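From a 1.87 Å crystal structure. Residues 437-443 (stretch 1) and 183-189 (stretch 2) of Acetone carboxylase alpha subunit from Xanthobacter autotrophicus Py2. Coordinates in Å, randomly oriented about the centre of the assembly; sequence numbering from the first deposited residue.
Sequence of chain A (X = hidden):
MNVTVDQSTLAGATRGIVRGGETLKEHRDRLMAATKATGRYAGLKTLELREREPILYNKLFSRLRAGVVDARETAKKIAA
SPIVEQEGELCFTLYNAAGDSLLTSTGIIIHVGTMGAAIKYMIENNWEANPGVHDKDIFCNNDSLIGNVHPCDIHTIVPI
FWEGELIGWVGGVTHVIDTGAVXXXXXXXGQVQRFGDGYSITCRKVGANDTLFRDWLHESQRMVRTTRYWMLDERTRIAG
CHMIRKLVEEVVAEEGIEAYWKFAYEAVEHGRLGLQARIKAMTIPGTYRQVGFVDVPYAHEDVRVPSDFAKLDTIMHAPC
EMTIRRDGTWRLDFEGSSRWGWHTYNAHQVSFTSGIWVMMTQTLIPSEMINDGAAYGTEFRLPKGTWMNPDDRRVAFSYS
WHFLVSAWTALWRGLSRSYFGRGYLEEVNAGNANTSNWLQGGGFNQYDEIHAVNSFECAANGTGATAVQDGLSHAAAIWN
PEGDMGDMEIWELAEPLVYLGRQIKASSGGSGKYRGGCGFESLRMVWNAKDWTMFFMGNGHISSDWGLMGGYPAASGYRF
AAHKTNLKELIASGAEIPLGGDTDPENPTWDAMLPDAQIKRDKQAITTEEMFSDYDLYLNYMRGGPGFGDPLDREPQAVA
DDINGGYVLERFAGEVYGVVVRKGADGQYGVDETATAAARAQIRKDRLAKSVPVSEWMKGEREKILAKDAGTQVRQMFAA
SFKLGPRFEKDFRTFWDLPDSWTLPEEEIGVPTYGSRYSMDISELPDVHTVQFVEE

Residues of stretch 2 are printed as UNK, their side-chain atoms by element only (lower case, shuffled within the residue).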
# COMPACT_ATOMS: atom_id res chain seq x y z
N ASN A 437 26.72 5.89 -4.44
CA ASN A 437 25.47 6.46 -3.89
C ASN A 437 24.28 6.41 -4.85
O ASN A 437 24.48 6.48 -6.05
CB ASN A 437 25.72 7.94 -3.57
CG ASN A 437 24.49 8.65 -2.96
OD1 ASN A 437 24.09 8.36 -1.81
ND2 ASN A 437 23.94 9.61 -3.69
N TRP A 438 23.07 6.34 -4.29
CA TRP A 438 21.80 6.51 -5.02
C TRP A 438 21.19 7.90 -4.76
O TRP A 438 20.63 8.18 -3.66
CB TRP A 438 20.81 5.40 -4.61
CG TRP A 438 21.26 4.02 -4.95
CD1 TRP A 438 21.94 3.15 -4.11
CD2 TRP A 438 21.11 3.32 -6.20
NE1 TRP A 438 22.20 1.98 -4.76
CE2 TRP A 438 21.74 2.05 -6.05
CE3 TRP A 438 20.56 3.65 -7.43
CZ2 TRP A 438 21.78 1.10 -7.07
CZ3 TRP A 438 20.59 2.69 -8.49
CH2 TRP A 438 21.19 1.41 -8.27
N LEU A 439 21.33 8.79 -5.75
CA LEU A 439 20.75 10.13 -5.70
C LEU A 439 19.22 9.99 -5.81
O LEU A 439 18.72 9.43 -6.78
CB LEU A 439 21.31 11.03 -6.82
CG LEU A 439 20.77 12.47 -6.98
CD1 LEU A 439 21.79 13.39 -7.62
CD2 LEU A 439 19.44 12.57 -7.76
N GLN A 440 18.51 10.49 -4.81
CA GLN A 440 17.03 10.33 -4.73
C GLN A 440 16.37 11.60 -4.21
O GLN A 440 17.02 12.45 -3.60
CB GLN A 440 16.69 9.19 -3.79
CG GLN A 440 17.14 7.82 -4.31
CD GLN A 440 16.95 6.72 -3.29
OE1 GLN A 440 15.86 6.15 -3.17
NE2 GLN A 440 17.99 6.45 -2.51
N GLY A 441 15.08 11.72 -4.45
CA GLY A 441 14.27 12.86 -4.04
C GLY A 441 12.95 12.97 -4.75
O GLY A 441 12.66 12.20 -5.66
N GLY A 442 12.14 13.95 -4.35
CA GLY A 442 10.81 14.14 -4.91
C GLY A 442 10.19 15.51 -4.66
O GLY A 442 10.75 16.35 -3.95
N GLY A 443 9.01 15.70 -5.26
CA GLY A 443 8.28 16.97 -5.24
C GLY A 443 7.78 17.31 -6.64
O GLY A 443 7.42 16.39 -7.41
N UNK A 183 9.66 7.31 1.63
CA UNK A 183 10.73 8.08 0.97
C UNK A 183 10.57 8.12 -0.56
O UNK A 183 10.22 7.11 -1.17
N UNK A 184 10.84 9.29 -1.18
CA UNK A 184 10.72 9.46 -2.63
C UNK A 184 11.95 9.03 -3.41
O UNK A 184 12.88 9.81 -3.59
c UNK A 184 11.09 10.58 -0.51
c UNK A 184 11.25 11.57 -1.63
c UNK A 184 10.50 10.97 -2.78
N UNK A 185 11.92 7.81 -3.90
CA UNK A 185 13.01 7.19 -4.66
C UNK A 185 12.77 5.69 -4.76
O UNK A 185 11.78 5.18 -4.19
N UNK A 186 13.67 4.97 -5.45
CA UNK A 186 13.59 3.50 -5.55
C UNK A 186 14.20 2.81 -4.34
O UNK A 186 13.67 1.80 -3.87
c UNK A 186 14.29 2.99 -6.81
o UNK A 186 14.03 3.73 -7.99
N UNK A 187 15.32 3.35 -3.85
CA UNK A 187 16.12 2.77 -2.76
C UNK A 187 15.86 3.53 -1.45
O UNK A 187 16.76 4.06 -0.80
c UNK A 187 18.18 0.71 -6.63
s UNK A 187 17.34 0.82 -5.06
c UNK A 187 18.00 2.43 -4.52
c UNK A 187 17.62 2.86 -3.12
N UNK A 188 14.58 3.59 -1.10
CA UNK A 188 14.06 4.61 -0.22
C UNK A 188 14.37 4.35 1.27
O UNK A 188 14.50 3.19 1.70
c UNK A 188 12.56 4.69 -0.41
N UNK A 189 14.49 5.46 2.00
CA UNK A 189 14.60 5.50 3.45
C UNK A 189 13.39 6.27 4.00
O UNK A 189 12.74 7.01 3.25
c UNK A 189 17.11 5.56 3.40
c UNK A 189 15.85 6.24 3.91
o UNK A 189 15.82 7.59 3.40

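Position 183 has backbone atoms and nothing more, and none of them touches stretch 1. It is Gly183. A CB built here in ideal geometry would lie 2.1 Å from the carbonyl O of position 189, so the fold of the loop itself leaves no room for a side chain.

Position 184 carries three carbons that close a ring onto its own backbone N, which identifies Pro184. The ring lies against the glycine-rich strand, with its CG 3.7 Å from Gly442 N. The bareness of that strand matters: an ideal CB on Gly442 would come within 2.7 Å of Pro184 CB, a clash. The carbonyl points to the strand as well, placing Pro184 O 3.0 Å from Gly441 N.

Position 185 again lacks side-chain atoms, and its CA lies 3.4 Å from Gln440 OE1. This is Gly185. A CB would point toward stretch 1 and stand 2.2 Å from Gln440 OE1, so glycine leaves the space that the amide oxygen occupies.

Position 186 has one carbon followed by one oxygen, the side chain of Ser186. Its CB points sideways, and the side chain comes no nearer than 5.1 Å to stretch 1; OG is hydrogen-bonded elsewhere in the structure.

Position 187 bears an unbranched chain of two carbons, a sulfur and a terminal carbon, hence Met187. With chi1 and chi2 both m and chi3 t, the flexible thioether reaches the indole of Trp438. Met187 CE sits 3.5 Å from the centroid of the six-membered ring of Trp438, only 10° off the normal, a CH-pi contact over the face.

Position 188 has a single side-chain carbon and is Ala188. Its CB points away from stretch 1, and so small a group adds little to the contact.

Position 189 has a CB carrying one oxygen and one carbon, the branched side chain of Thr189. It lies 6.0 Å or more from stretch 1, and its OG1 is hydrogen-bonded elsewhere in the structure.

The contact is organised around Gln440, whose side-chain amide serves the backbone of Met187 in both directions. Gln440 NE2 donates to Met187 O at 3.2 Å, while Met187 N donates to Gln440 OE1 at 2.9 Å in a weak bond, its angle being only 126°. NE2 also donates weakly to Trp438 O, at 3.4 Å, tying the amide to the backbone of its own stretch. Beside this polar centre, methionine packs on tryptophan and proline on glycine, burying 335 Å² in all between segments far apart in sequence.

Stretch 2 (183-189) GPGSMAT
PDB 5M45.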